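Group 3 allergen SMIPP-S Yv6023A04 (Sarcoptes scabiei type hominis, PDB 3H7O) adopts the chymotrypsin-like fold of S1 serine peptidases but is an inactivated protease paralogue, so it probably lacks the peptidase activity of its family. Local coordinates at residues A[35-40]-A[90-95]; A[61-66]-A[138-143]; A[145-150]-A[169-174]; A[17-22]-A[43-48]. The protein carries 3 engineered substitutions. One frame throughout, in Å; residues are numbered along the deposited sequence.

Contact 1 (A[35-40]-A[90-95]); sequences QWFVLT and IAILEL
Phe37 rests its ring against Ile92 and Glu94, with Phe37 CD1 3.5 Å from Ile92 CG2 and Phe37 CE1 3.7 Å from Glu94 CG. Ring and glutamate chain lie side by side and point the same way. Glu94 CG stands anti to the backbone N (chi1 -180°), which sets this methylene beside the ring. Leu39 CD1 touches two isoleucines, 3.7 Å from Ile92 CG1 and the same distance from Ile90 CG1. On the other face of the sheet, Thr40 CG2 meets Leu93 CG at 4.0 Å. Just before strand 37-40 begins, the edge of the Trp36 indole meets a backbone carbonyl, Trp36 CE3 being 3.2 Å from Leu95 O, while Gln35 CG lies over one face of the indole, toward its rim.

An antiparallel ladder sets this register. Val38 pairs with Leu93 and Thr40 with Ala91 through two backbone bonds each; Leu93 N to Val38 O, at 2.8 Å and 173°, is nearly straight. Leu95 N adds a bond to Trp36 O.

Further out, Thr40 OG1 is bonded to Gly29 O and Glu94 OE1 to Tyr77 OH. The pair belongs to the N-terminal barrel of the chymotrypsin fold, flanked by strands 26-32 and 68-78. Helix 218-225 packs on Phe37, Ile90 and Ile92, whereas Val45 of helix 42-45 packs on Thr40, Ala91 and Leu93.

Contact 2 (A[61-66]-A[138-143]); sequences NLWEDP and KDHDLK
Lys138 skirts Asn61 with its backbone, Lys138 CA lying 4.5 Å from Asn61 ND2, and its carbonyl accepts from Asp141 N. His140 follows and forms an offset stack with the six-membered ring of Trp63, centroids 3.8 Å apart and planes 21° apart. The closest atoms, His140 CE1 and Trp63 CZ2, are 3.2 Å apart, and Trp63 CE2 sits over the centre of the imidazole. His140 O takes Leu62 N at 3.0 Å and also faces Asn61 CA. Asp141 OD1 receives Asn61 ND2 at 2.6 Å; the donor comes from above the carboxylate plane, though the oxygen lies in the amide plane. That amide is gripped from both ends: ND2 also reaches Pro137 O, while OD1 accepts Trp63 N, an Asx turn, and Glu64 N, extending it to an Asx motif, from opposite faces. Lys143 NZ ties the segment back on itself through Asp139 O and Asp141 O.

The two loops, which precede strands 68-78 and 143-150, are joined by a backbone bond, a side-chain bond to Asp141 and one stack. His140 ND1 and NE2 are bonded to Asp136 O and Gly132 O, consistent with a doubly protonated imidazole; if so, the stack might gain some cation-pi character.

Contact 3 (A[145-150]-A[169-174]); sequences AQLTVV and FCAQKV. Engineered in segment 145-150: Gln146 (natural residue Asn).
Lys173 CG stands anti to the backbone N (chi1 -176°), and the chain stays extended beyond it, running past the Gln146 carbonyl with Lys173 CD 3.4 Å from Gln146 O. Val150 CG1 is anti to the carbonyl carbon (chi1 -61°), which leaves CG2 between N and C, where it touches Cys170 CB at 3.7 Å. Leu147 crosses Lys173 at about a right angle, Leu147 CD2 being 3.6 Å from Lys173 CB, and Leu147 CB rests on Ala171 CB.

Strands 145-150 and 169-172 are antiparallel but strongly skewed, their axes at 129°. The backbones come closest at Val149 and Ala171, whose CA atoms are 4.0 Å apart. Thr148 and Gln172 exchange two backbone hydrogen bonds, and Val150 N donates to Cys170 O at 2.9 Å; all three donors lie above the planes of the carbonyls they reach.

Both strands are part of the second barrel. Strand 123-128 lies beyond the first segment and strand 209-213 beyond the second, with Phe211 against Leu147, Phe169 and Ala171. The disulfide from Cys170 to Cys155 ties the second strand to helix 152-159, and Gln172 NE2 is held by Gly206 O.

Two waters extend the polar link at the ends. One accepts from both the engineered Gln146, through its backbone N, and Lys173 NZ; the other accepts from Cys170 N and donates to Val150 O. Solvent thus satisfies Gln146 N, Cys170 N and Val150 O at the two ends of the pairing, and the Lys173 ammonium donates to a water while its methylenes pack on the strand.

Contact 4 (A[17-22]-A[43-48]); sequences VRTYPG and HCVFDQ
Pro21 and Gln48 bring the two backbones closest, their CA atoms 7.3 Å apart, where the chain has left strand 17-19 and the short, weakly bonded helix 42-45 passes at Val45 into a type I turn ending at Gln48; no direct hydrogen bond crosses. Val17 and Val45 meet at about a right angle through one methyl each, Val17 CG1 to Val45 CG1 at 4.0 Å. Thr19 turns its methyl to the helix, with Thr19 CG2 3.7 Å from Cys44 O. Its hydroxyl sits between the backbone N and the carbonyl carbon (chi1 54°), and a water 2.8 Å from Thr19 OG1 donates to Cys44 O at 2.7 Å.

The helix carries the Ala-His-Cys sequence of S1 peptidases, in which His43 matches the catalytic histidine by sequence; Cys44 is joined by a disulfide to Cys28 on strand 26-32, the neighbour of strand 14-19.

Gln48 is bent at chi2 (-57°), and its amide lies against the proline, Gln48 NE2 being 3.8 Å from Pro21 CB. The two ends of that amide are separately held. A second water donates to Gln48 OE1 at 2.7 Å and accepts from Tyr20 N, while Gln48 NE2 bonds Asp47 OD1 at 2.9 Å, from above the carboxylate plane. Val45 also packs on Val76 of strand 68-78.

How the contacts relate
Contacts 1 and 4 share the N-terminal barrel and touch directly, Leu93 CD1 lying 3.7 Å from Val17 CG1. Strand 37-40 runs on into helix 42-45, so contact 1 leads to His43, whose backbone N is bonded to Asp89 OD1 just before segment 90-95; in active relatives this histidine and aspartate would belong to the catalytic triad, and Ala183 beside His43 probably takes the place of the nucleophilic serine. Contact 2 meets contact 4 where Leu62 CB is 3.9 Å from Arg18 NH2, and it adjoins contact 3 in sequence. Contact 3 is centred about 25 and 27 Å from the centres of contacts 1 and 4, across the chain's centre; a glycerol lies about 3 Å from the Gln172 side chain.

Contact 1 (A[35-40]-A[90-95])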
# COMPACT_ATOMS: atom_id res chain seq x y z
N GLN A 35 14.17 -7.02 4.38
CA GLN A 35 14.72 -6.09 5.38
C GLN A 35 15.23 -4.79 4.75
O GLN A 35 15.40 -3.79 5.44
CB GLN A 35 15.83 -6.75 6.20
CG GLN A 35 17.11 -7.04 5.41
CD GLN A 35 18.18 -7.73 6.24
OE1 GLN A 35 18.32 -7.48 7.44
NE2 GLN A 35 18.96 -8.58 5.60
N TRP A 36 15.46 -4.81 3.44
CA TRP A 36 16.04 -3.68 2.73
C TRP A 36 15.04 -2.84 1.92
O TRP A 36 15.33 -1.68 1.61
CB TRP A 36 17.16 -4.14 1.79
CG TRP A 36 18.36 -4.73 2.48
CD1 TRP A 36 18.81 -6.02 2.40
CD2 TRP A 36 19.28 -4.04 3.35
NE1 TRP A 36 19.94 -6.17 3.16
CE2 TRP A 36 20.25 -4.98 3.76
CE3 TRP A 36 19.36 -2.72 3.83
CZ2 TRP A 36 21.30 -4.65 4.62
CZ3 TRP A 36 20.41 -2.39 4.68
CH2 TRP A 36 21.36 -3.35 5.07
N PHE A 37 13.90 -3.41 1.57
CA PHE A 37 12.97 -2.76 0.64
C PHE A 37 11.51 -2.79 1.07
O PHE A 37 11.00 -3.80 1.57
CB PHE A 37 13.08 -3.38 -0.77
CG PHE A 37 14.45 -3.23 -1.39
CD1 PHE A 37 14.83 -2.04 -2.01
CD2 PHE A 37 15.35 -4.30 -1.37
CE1 PHE A 37 16.09 -1.91 -2.60
CE2 PHE A 37 16.61 -4.18 -1.95
CZ PHE A 37 16.98 -2.98 -2.56
N VAL A 38 10.83 -1.66 0.87
CA VAL A 38 9.40 -1.54 1.11
C VAL A 38 8.67 -1.08 -0.16
O VAL A 38 9.13 -0.16 -0.84
CB VAL A 38 9.08 -0.57 2.28
CG1 VAL A 38 7.60 -0.17 2.30
CG2 VAL A 38 9.48 -1.20 3.61
N LEU A 39 7.55 -1.73 -0.46
CA LEU A 39 6.72 -1.38 -1.62
C LEU A 39 5.56 -0.49 -1.19
O LEU A 39 4.82 -0.82 -0.26
CB LEU A 39 6.19 -2.65 -2.30
CG LEU A 39 5.53 -2.53 -3.68
CD1 LEU A 39 6.56 -2.17 -4.74
CD2 LEU A 39 4.82 -3.82 -4.05
N THR A 40 5.39 0.64 -1.88
CA THR A 40 4.33 1.59 -1.55
C THR A 40 3.73 2.22 -2.81
O THR A 40 4.03 1.78 -3.93
CB THR A 40 4.83 2.67 -0.53
OG1 THR A 40 3.73 3.45 -0.05
CG2 THR A 40 5.88 3.60 -1.15
N ILE A 90 3.29 3.13 -8.11
CA ILE A 90 3.99 2.12 -7.34
C ILE A 90 5.45 2.57 -7.15
O ILE A 90 6.05 3.17 -8.05
CB ILE A 90 3.88 0.74 -8.04
CG1 ILE A 90 4.36 -0.39 -7.12
CG2 ILE A 90 4.59 0.74 -9.42
CD1 ILE A 90 4.02 -1.78 -7.63
N ALA A 91 6.01 2.31 -5.98
CA ALA A 91 7.37 2.75 -5.66
C ALA A 91 8.03 1.80 -4.69
O ALA A 91 7.37 1.21 -3.83
CB ALA A 91 7.35 4.16 -5.09
N ILE A 92 9.35 1.66 -4.82
CA ILE A 92 10.14 0.89 -3.88
C ILE A 92 11.03 1.83 -3.08
O ILE A 92 11.74 2.66 -3.64
CB ILE A 92 10.98 -0.20 -4.59
CG1 ILE A 92 10.05 -1.20 -5.29
CG2 ILE A 92 11.88 -0.93 -3.58
CD1 ILE A 92 10.75 -2.12 -6.28
N LEU A 93 10.95 1.71 -1.75
CA LEU A 93 11.81 2.47 -0.86
C LEU A 93 12.99 1.61 -0.44
O LEU A 93 12.79 0.50 0.05
CB LEU A 93 11.03 2.96 0.36
CG LEU A 93 9.72 3.73 0.11
CD1 LEU A 93 9.06 4.11 1.43
CD2 LEU A 93 9.94 4.97 -0.75
N GLU A 94 14.20 2.11 -0.65
CA GLU A 94 15.42 1.41 -0.22
C GLU A 94 15.92 1.94 1.12
O GLU A 94 15.89 3.15 1.37
CB GLU A 94 16.52 1.53 -1.27
CG GLU A 94 17.81 0.82 -0.89
CD GLU A 94 18.86 0.88 -1.98
OE1 GLU A 94 18.62 1.52 -3.02
OE2 GLU A 94 19.94 0.29 -1.78
N LEU A 95 16.38 1.02 1.98
CA LEU A 95 16.91 1.37 3.29
C LEU A 95 18.43 1.21 3.36
O LEU A 95 18.98 0.27 2.78
CB LEU A 95 16.24 0.52 4.36
CG LEU A 95 14.74 0.75 4.50
CD1 LEU A 95 14.07 -0.49 5.06
CD2 LEU A 95 14.46 1.99 5.36

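Contact 2 (A[61-66]-A[138-143])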
# COMPACT_ATOMS: atom_id res chain seq x y z
N ASN A 61 -1.33 -0.08 16.25
CA ASN A 61 -1.89 1.27 16.30
C ASN A 61 -0.73 2.25 16.27
O ASN A 61 0.16 2.19 17.12
CB ASN A 61 -2.75 1.47 17.56
CG ASN A 61 -3.36 2.87 17.64
OD1 ASN A 61 -2.64 3.86 17.82
ND2 ASN A 61 -4.67 2.95 17.51
N LEU A 62 -0.73 3.16 15.29
CA LEU A 62 0.42 4.04 15.04
C LEU A 62 0.83 4.88 16.25
O LEU A 62 2.01 5.24 16.39
CB LEU A 62 0.16 4.93 13.82
CG LEU A 62 0.00 4.22 12.47
CD1 LEU A 62 -0.10 5.24 11.34
CD2 LEU A 62 1.15 3.24 12.22
N TRP A 63 -0.13 5.18 17.13
CA TRP A 63 0.12 5.93 18.36
C TRP A 63 0.34 5.01 19.56
O TRP A 63 1.35 5.10 20.25
CB TRP A 63 -1.04 6.88 18.66
CG TRP A 63 -1.17 8.05 17.73
CD1 TRP A 63 -0.32 8.41 16.73
CD2 TRP A 63 -2.21 9.03 17.75
NE1 TRP A 63 -0.77 9.55 16.10
CE2 TRP A 63 -1.93 9.96 16.71
CE3 TRP A 63 -3.36 9.23 18.53
CZ2 TRP A 63 -2.75 11.05 16.45
CZ3 TRP A 63 -4.18 10.32 18.27
CH2 TRP A 63 -3.87 11.22 17.23
N GLU A 64 -0.63 4.13 19.80
CA GLU A 64 -0.72 3.36 21.05
C GLU A 64 0.13 2.09 21.09
O GLU A 64 0.53 1.65 22.18
CB GLU A 64 -2.18 3.01 21.35
CG GLU A 64 -3.04 4.24 21.56
CD GLU A 64 -4.43 3.90 22.05
OE1 GLU A 64 -5.15 3.15 21.35
OE2 GLU A 64 -4.81 4.41 23.12
N ASP A 65 0.38 1.49 19.93
CA ASP A 65 1.31 0.37 19.83
C ASP A 65 2.26 0.69 18.67
O ASP A 65 2.13 0.11 17.59
CB ASP A 65 0.56 -0.95 19.60
CG ASP A 65 1.51 -2.15 19.46
OD1 ASP A 65 2.37 -2.33 20.35
OD2 ASP A 65 1.40 -2.89 18.46
N PRO A 66 3.20 1.63 18.89
CA PRO A 66 3.95 2.22 17.78
C PRO A 66 4.94 1.29 17.08
O PRO A 66 5.42 1.63 15.99
CB PRO A 66 4.69 3.39 18.44
CG PRO A 66 4.85 2.97 19.85
CD PRO A 66 3.60 2.21 20.19
N LYS A 138 -8.26 5.69 17.96
CA LYS A 138 -8.86 4.56 17.24
C LYS A 138 -8.74 4.69 15.73
O LYS A 138 -8.65 3.68 15.02
CB LYS A 138 -10.32 4.37 17.65
CG LYS A 138 -10.50 3.93 19.10
CD LYS A 138 -11.96 3.72 19.45
CE LYS A 138 -12.13 3.48 20.94
NZ LYS A 138 -13.56 3.37 21.34
N ASP A 139 -8.73 5.92 15.23
CA ASP A 139 -8.52 6.18 13.80
C ASP A 139 -7.14 5.71 13.34
O ASP A 139 -6.91 5.56 12.14
CB ASP A 139 -8.66 7.67 13.48
CG ASP A 139 -10.09 8.16 13.55
OD1 ASP A 139 -11.02 7.33 13.52
OD2 ASP A 139 -10.29 9.39 13.65
N HIS A 140 -6.25 5.48 14.29
CA HIS A 140 -4.88 5.07 13.98
C HIS A 140 -4.63 3.58 14.19
O HIS A 140 -3.49 3.13 14.14
CB HIS A 140 -3.88 5.92 14.78
CG HIS A 140 -3.94 7.38 14.44
ND1 HIS A 140 -4.88 8.23 14.99
CD2 HIS A 140 -3.20 8.13 13.59
CE1 HIS A 140 -4.71 9.44 14.49
NE2 HIS A 140 -3.70 9.41 13.64
N ASP A 141 -5.71 2.81 14.40
CA ASP A 141 -5.62 1.36 14.49
C ASP A 141 -5.25 0.74 13.15
O ASP A 141 -5.66 1.24 12.10
CB ASP A 141 -6.97 0.76 14.89
CG ASP A 141 -7.28 0.91 16.37
OD1 ASP A 141 -6.35 0.93 17.20
OD2 ASP A 141 -8.48 1.01 16.69
N LEU A 142 -4.49 -0.35 13.20
CA LEU A 142 -4.35 -1.22 12.04
C LEU A 142 -5.70 -1.86 11.75
O LEU A 142 -6.33 -2.43 12.63
CB LEU A 142 -3.30 -2.31 12.29
CG LEU A 142 -3.10 -3.36 11.19
CD1 LEU A 142 -2.54 -2.74 9.92
CD2 LEU A 142 -2.19 -4.46 11.69
N LYS A 143 -6.14 -1.73 10.50
CA LYS A 143 -7.41 -2.29 10.06
C LYS A 143 -7.17 -3.20 8.87
O LYS A 143 -6.20 -3.00 8.12
CB LYS A 143 -8.40 -1.18 9.69
CG LYS A 143 -8.78 -0.24 10.84
CD LYS A 143 -9.35 1.10 10.33
CE LYS A 143 -8.23 2.08 9.91
NZ LYS A 143 -7.62 2.80 11.08

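Contact 3 (A[145-150]-A[169-174])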
# COMPACT_ATOMS: atom_id res chain seq x y z
N ALA A 145 -9.55 -5.56 5.69
CA ALA A 145 -10.85 -5.84 5.08
C ALA A 145 -10.70 -6.81 3.92
O ALA A 145 -9.77 -6.70 3.12
CB ALA A 145 -11.50 -4.55 4.60
N GLN A 146 -11.63 -7.76 3.84
CA GLN A 146 -11.70 -8.68 2.71
C GLN A 146 -12.58 -8.04 1.64
O GLN A 146 -13.78 -7.85 1.86
CB GLN A 146 -12.28 -10.03 3.14
CG GLN A 146 -11.42 -10.83 4.12
CD GLN A 146 -10.22 -11.51 3.45
OE1 GLN A 146 -10.01 -11.41 2.24
NE2 GLN A 146 -9.43 -12.21 4.26
N LEU A 147 -11.98 -7.70 0.51
CA LEU A 147 -12.74 -7.13 -0.60
C LEU A 147 -12.90 -8.16 -1.72
O LEU A 147 -12.04 -9.03 -1.90
CB LEU A 147 -12.08 -5.86 -1.15
CG LEU A 147 -11.63 -4.73 -0.21
CD1 LEU A 147 -11.21 -3.51 -1.02
CD2 LEU A 147 -12.70 -4.34 0.79
N THR A 148 -13.99 -8.05 -2.46
CA THR A 148 -14.26 -8.95 -3.58
C THR A 148 -13.82 -8.29 -4.88
O THR A 148 -14.27 -7.18 -5.20
CB THR A 148 -15.76 -9.30 -3.66
OG1 THR A 148 -16.23 -9.73 -2.37
CG2 THR A 148 -16.01 -10.41 -4.68
N VAL A 149 -12.95 -8.97 -5.61
CA VAL A 149 -12.48 -8.51 -6.92
C VAL A 149 -13.66 -8.40 -7.89
O VAL A 149 -14.42 -9.36 -8.06
CB VAL A 149 -11.38 -9.43 -7.50
CG1 VAL A 149 -10.95 -8.96 -8.89
CG2 VAL A 149 -10.18 -9.49 -6.56
N VAL A 150 -13.80 -7.24 -8.51
CA VAL A 150 -14.87 -6.99 -9.48
C VAL A 150 -14.32 -6.84 -10.90
O VAL A 150 -13.11 -6.73 -11.09
CB VAL A 150 -15.74 -5.76 -9.08
CG1 VAL A 150 -16.42 -6.00 -7.74
CG2 VAL A 150 -14.92 -4.47 -9.04
N PHE A 169 -6.28 -3.79 -10.79
CA PHE A 169 -7.53 -4.51 -10.62
C PHE A 169 -8.39 -3.75 -9.62
O PHE A 169 -7.90 -2.88 -8.88
CB PHE A 169 -7.32 -5.98 -10.20
CG PHE A 169 -6.79 -6.15 -8.80
CD1 PHE A 169 -5.42 -6.21 -8.56
CD2 PHE A 169 -7.66 -6.27 -7.72
CE1 PHE A 169 -4.92 -6.37 -7.27
CE2 PHE A 169 -7.17 -6.43 -6.42
CZ PHE A 169 -5.81 -6.49 -6.19
N CYS A 170 -9.68 -4.07 -9.61
CA CYS A 170 -10.61 -3.42 -8.70
C CYS A 170 -11.24 -4.42 -7.75
O CYS A 170 -11.41 -5.59 -8.09
CB CYS A 170 -11.69 -2.68 -9.49
SG CYS A 170 -11.05 -1.38 -10.56
N ALA A 171 -11.60 -3.94 -6.56
CA ALA A 171 -12.24 -4.76 -5.55
C ALA A 171 -13.14 -3.89 -4.68
O ALA A 171 -12.92 -2.69 -4.54
CB ALA A 171 -11.19 -5.48 -4.71
N GLN A 172 -14.17 -4.51 -4.10
CA GLN A 172 -15.16 -3.76 -3.32
C GLN A 172 -15.86 -4.64 -2.29
O GLN A 172 -16.07 -5.83 -2.51
CB GLN A 172 -16.19 -3.11 -4.25
CG GLN A 172 -17.04 -2.02 -3.60
CD GLN A 172 -17.82 -1.19 -4.61
OE1 GLN A 172 -18.00 -1.59 -5.76
NE2 GLN A 172 -18.28 -0.02 -4.19
N LYS A 173 -16.20 -4.02 -1.16
CA LYS A 173 -17.07 -4.62 -0.16
C LYS A 173 -18.05 -3.54 0.30
O LYS A 173 -17.64 -2.42 0.61
CB LYS A 173 -16.25 -5.14 1.03
CG LYS A 173 -17.08 -5.86 2.09
CD LYS A 173 -16.26 -6.13 3.34
CE LYS A 173 -17.12 -6.80 4.41
NZ LYS A 173 -16.39 -6.90 5.71
N VAL A 174 -19.34 -3.88 0.34
CA VAL A 174 -20.39 -2.93 0.75
C VAL A 174 -20.13 -2.34 2.14
O VAL A 174 -19.76 -3.07 3.07
CB VAL A 174 -21.84 -3.52 0.66
CG1 VAL A 174 -22.22 -3.83 -0.78
CG2 VAL A 174 -21.99 -4.77 1.53
O HOH W 1 -13.56 -7.81 5.93
O HOH W 2 -10.55 -5.82 -11.54

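Contact 4 (A[17-22]-A[43-48])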
# COMPACT_ATOMS: atom_id res chain seq x y z
N VAL A 17 4.16 4.29 5.87
CA VAL A 17 5.18 5.15 5.29
C VAL A 17 4.87 6.59 5.67
O VAL A 17 3.86 7.15 5.26
CB VAL A 17 5.25 4.99 3.74
CG1 VAL A 17 6.29 5.94 3.14
CG2 VAL A 17 5.57 3.53 3.37
N ARG A 18 5.75 7.18 6.48
CA ARG A 18 5.58 8.55 6.96
C ARG A 18 6.37 9.54 6.11
O ARG A 18 7.58 9.36 5.91
CB ARG A 18 6.03 8.67 8.42
CG ARG A 18 5.34 7.72 9.38
CD ARG A 18 5.75 8.03 10.82
NE ARG A 18 4.75 7.57 11.78
CZ ARG A 18 3.63 8.23 12.07
NH1 ARG A 18 3.35 9.39 11.48
NH2 ARG A 18 2.79 7.73 12.97
N THR A 19 5.69 10.57 5.63
CA THR A 19 6.33 11.65 4.87
C THR A 19 5.95 13.00 5.47
O THR A 19 5.03 13.09 6.28
CB THR A 19 5.92 11.61 3.39
OG1 THR A 19 4.49 11.62 3.28
CG2 THR A 19 6.48 10.36 2.71
N TYR A 20 6.66 14.06 5.07
CA TYR A 20 6.45 15.39 5.64
C TYR A 20 6.29 16.50 4.59
O TYR A 20 7.04 17.48 4.61
CB TYR A 20 7.57 15.74 6.63
CG TYR A 20 7.75 14.73 7.74
CD1 TYR A 20 7.09 14.87 8.96
CD2 TYR A 20 8.57 13.61 7.56
CE1 TYR A 20 7.25 13.94 9.97
CE2 TYR A 20 8.73 12.67 8.57
CZ TYR A 20 8.07 12.84 9.77
OH TYR A 20 8.23 11.91 10.76
N PRO A 21 5.31 16.36 3.68
CA PRO A 21 5.13 17.43 2.70
C PRO A 21 4.49 18.67 3.31
O PRO A 21 3.52 18.56 4.06
CB PRO A 21 4.21 16.80 1.66
CG PRO A 21 3.42 15.78 2.41
CD PRO A 21 4.31 15.29 3.51
N GLY A 22 5.06 19.84 3.01
CA GLY A 22 4.53 21.13 3.45
C GLY A 22 4.48 21.32 4.95
O GLY A 22 3.50 21.85 5.48
N HIS A 43 2.64 8.07 -5.50
CA HIS A 43 2.20 9.46 -5.31
C HIS A 43 2.53 10.03 -3.92
O HIS A 43 2.65 11.24 -3.75
CB HIS A 43 0.74 9.70 -5.72
CG HIS A 43 -0.29 9.12 -4.79
ND1 HIS A 43 -0.64 9.73 -3.61
CD2 HIS A 43 -1.07 8.02 -4.90
CE1 HIS A 43 -1.58 9.02 -3.02
NE2 HIS A 43 -1.86 7.98 -3.78
N CYS A 44 2.70 9.13 -2.94
CA CYS A 44 3.09 9.50 -1.58
C CYS A 44 4.55 9.94 -1.46
O CYS A 44 4.90 10.75 -0.60
CB CYS A 44 2.85 8.32 -0.62
SG CYS A 44 1.16 7.64 -0.62
N VAL A 45 5.41 9.41 -2.34
CA VAL A 45 6.86 9.53 -2.15
C VAL A 45 7.67 10.08 -3.33
O VAL A 45 8.83 10.45 -3.17
CB VAL A 45 7.50 8.17 -1.70
CG1 VAL A 45 6.91 7.71 -0.36
CG2 VAL A 45 7.32 7.08 -2.77
N PHE A 46 7.06 10.15 -4.52
CA PHE A 46 7.79 10.48 -5.75
C PHE A 46 8.57 11.79 -5.70
O PHE A 46 9.63 11.91 -6.32
CB PHE A 46 6.87 10.43 -6.98
CG PHE A 46 6.05 11.68 -7.17
CD1 PHE A 46 6.40 12.61 -8.14
CD2 PHE A 46 4.91 11.90 -6.39
CE1 PHE A 46 5.64 13.76 -8.32
CE2 PHE A 46 4.15 13.05 -6.57
CZ PHE A 46 4.51 13.98 -7.53
N ASP A 47 8.05 12.77 -4.95
CA ASP A 47 8.66 14.10 -4.86
C ASP A 47 9.20 14.40 -3.46
O ASP A 47 9.43 15.57 -3.12
CB ASP A 47 7.64 15.16 -5.27
CG ASP A 47 6.36 15.12 -4.42
OD1 ASP A 47 6.22 14.22 -3.56
OD2 ASP A 47 5.50 16.00 -4.62
N GLN A 48 9.39 13.37 -2.65
CA GLN A 48 9.86 13.53 -1.28
C GLN A 48 11.31 13.08 -1.15
O GLN A 48 11.67 12.01 -1.62
CB GLN A 48 8.99 12.73 -0.31
CG GLN A 48 7.51 13.14 -0.32
CD GLN A 48 7.31 14.61 -0.02
OE1 GLN A 48 7.78 15.12 1.00
NE2 GLN A 48 6.62 15.31 -0.91
O HOH W 3 3.73 12.68 0.80
O HOH W 4 8.67 13.71 3.18